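Thiol:disulfide interchange protein dsbA-like (Escherichia coli, PDB 3C7M) transfers its disulfide bond to other proteins and, together with its partner DsbI, forms an essential disulfide in the periplasmic arylsulfate sulfotransferase AssT. Local coordinates at residues 102-105 against 109-112. Sequence-based numbering, arbitrary orientation.
With CD (cadmium ion), chain F; CD (cadmium ion), chain D.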
loop_
_atom_site.group_PDB
_atom_site.type_symbol
_atom_site.label_atom_id
_atom_site.label_comp_id
_atom_site.label_asym_id
_atom_site.label_seq_id
_atom_site.Cartn_x
_atom_site.Cartn_y
_atom_site.Cartn_z
ATOM N N ALA A 102 4.132 -11.816 -6.615
ATOM C CA ALA A 102 4.369 -13.014 -7.434
ATOM C C ALA A 102 5.318 -13.980 -6.735
ATOM O O ALA A 102 5.060 -15.185 -6.680
ATOM C CB ALA A 102 4.887 -12.646 -8.816
ATOM N N ALA A 103 6.411 -13.455 -6.187
ATOM C CA ALA A 103 7.391 -14.304 -5.511
ATOM C C ALA A 103 6.772 -15.016 -4.312
ATOM O O ALA A 103 6.866 -16.232 -4.195
ATOM C CB ALA A 103 8.624 -13.490 -5.093
ATOM N N TYR A 104 6.134 -14.256 -3.429
ATOM C CA TYR A 104 5.586 -14.804 -2.198
ATOM C C TYR A 104 4.390 -15.734 -2.433
ATOM O O TYR A 104 4.358 -16.838 -1.900
ATOM C CB TYR A 104 5.217 -13.669 -1.226
ATOM C CG TYR A 104 4.727 -14.157 0.115
ATOM C CD1 TYR A 104 3.395 -14.513 0.292
ATOM C CD2 TYR A 104 5.588 -14.265 1.198
ATOM C CE1 TYR A 104 2.924 -14.970 1.517
ATOM C CE2 TYR A 104 5.134 -14.724 2.436
ATOM C CZ TYR A 104 3.799 -15.074 2.585
ATOM O OH TYR A 104 3.325 -15.529 3.801
ATOM N N HIS A 105 3.414 -15.274 -3.213
ATOM C CA HIS A 105 2.141 -15.983 -3.352
ATOM C C HIS A 105 2.121 -16.995 -4.482
ATOM O O HIS A 105 1.552 -18.075 -4.329
ATOM C CB HIS A 105 0.984 -14.988 -3.491
ATOM C CG HIS A 105 0.829 -14.086 -2.306
ATOM N ND1 HIS A 105 0.254 -14.500 -1.124
ATOM C CD2 HIS A 105 1.198 -12.798 -2.113
ATOM C CE1 HIS A 105 0.266 -13.503 -0.256
ATOM N NE2 HIS A 105 0.832 -12.457 -0.834
ATOM N N GLU A 109 8.120 -18.269 -2.604
ATOM C CA GLU A 109 9.469 -17.872 -2.189
ATOM C C GLU A 109 9.428 -17.328 -0.767
ATOM O O GLU A 109 8.522 -16.567 -0.411
ATOM C CB GLU A 109 10.034 -16.821 -3.151
ATOM C CG GLU A 109 11.404 -16.269 -2.784
ATOM C CD GLU A 109 12.505 -17.320 -2.809
ATOM O OE1 GLU A 109 13.029 -17.624 -3.897
ATOM O OE2 GLU A 109 12.882 -17.810 -1.731
ATOM N N ARG A 110 10.391 -17.747 0.049
ATOM C CA ARG A 110 10.466 -17.277 1.431
ATOM C C ARG A 110 11.836 -16.731 1.802
ATOM O O ARG A 110 12.044 -16.300 2.930
ATOM C CB ARG A 110 10.060 -18.387 2.417
ATOM C CG ARG A 110 8.586 -18.838 2.348
ATOM C CD ARG A 110 7.612 -17.704 2.717
ATOM N NE ARG A 110 6.217 -18.142 2.641
ATOM C CZ ARG A 110 5.448 -18.055 1.558
ATOM N NH1 ARG A 110 5.915 -17.538 0.428
ATOM N NH2 ARG A 110 4.189 -18.481 1.613
ATOM N N TRP A 111 12.760 -16.739 0.846
ATOM C CA TRP A 111 14.097 -16.167 1.022
ATOM C C TRP A 111 14.731 -16.587 2.353
ATOM O O TRP A 111 15.201 -15.744 3.118
ATOM C CB TRP A 111 14.051 -14.631 0.962
ATOM C CG TRP A 111 13.385 -14.032 -0.252
ATOM C CD1 TRP A 111 13.991 -13.653 -1.427
ATOM C CD2 TRP A 111 12.002 -13.682 -0.385
ATOM N NE1 TRP A 111 13.061 -13.117 -2.284
ATOM C CE2 TRP A 111 11.833 -13.119 -1.674
ATOM C CE3 TRP A 111 10.886 -13.795 0.453
ATOM C CZ2 TRP A 111 10.592 -12.669 -2.139
ATOM C CZ3 TRP A 111 9.649 -13.342 -0.007
ATOM C CH2 TRP A 111 9.514 -12.796 -1.298
ATOM N N SER A 112 14.718 -17.885 2.646
ATOM C CA SER A 112 15.362 -18.404 3.868
ATOM C C SER A 112 14.751 -17.870 5.172
ATOM O O SER A 112 15.428 -17.766 6.207
ATOM C CB SER A 112 16.876 -18.145 3.833
ATOM O OG SER A 112 17.470 -18.800 2.723
HETATM CD CD CD F . -0.418 -16.740 -0.565
HETATM CD CD CD D . 14.783 -18.885 -2.414
HETATM O O HOH W 1 -1.988 -17.477 -2.152
#
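Arg110 lays its guanidinium flat over one face of the Tyr104 ring, the two planes only 5° apart and Arg110 CZ 3.6 Å from the ring centroid, a stacked cation-pi pair. From CB, the arginine's CG stands beside the backbone N and the chain bends at chi2 (-63°), which brings CD back to the ring. CD reaches the ring at CE2, and NE continues over Tyr104 CE2 and CZ. Arg110 CZ sits over the Tyr104 CE2-CZ bond, while NH2 passes over Tyr104 CZ and CE1, close to the phenol oxygen. NH1, over the CG-CD2 side, does double duty: it donates to Tyr104 O at 2.9 Å, close to the guanidinium plane, and to Glu109 O at 2.9 Å, approaching that carbonyl from above its plane. Two backbone acceptors from the two segments thus fix the rotation of the guanidinium and hold it parallel to the ring. A main-chain bond runs beside it, from Glu109 N to Ala103 O (2.9 Å). His105 CG lies at the edge of the Tyr104 ring, in its plane, and Tyr104 CD1 sits over the imidazole centre; His105 ND1 binds a cadmium ion. Ala103 CB touches Trp111 CZ2 at 3.6 Å, and Trp111 CZ3 lies loosely at the edge of the Tyr104 ring, near its plane. Glu109 folds CG over the indole, its OE2 accepts Trp111 N at 2.8 Å, and both carboxylate oxygens bind a second cadmium ion. Trp111 NE1 turns to Thr123 on helix 117-128, and Phe120 packs edge-to-face with the indole. The chain leaving helix 92-106 thus doubles back on its last turn, within the helical insertion of the DsbA fold, between strands 52-57 and 165-168 of the thioredoxin sheet.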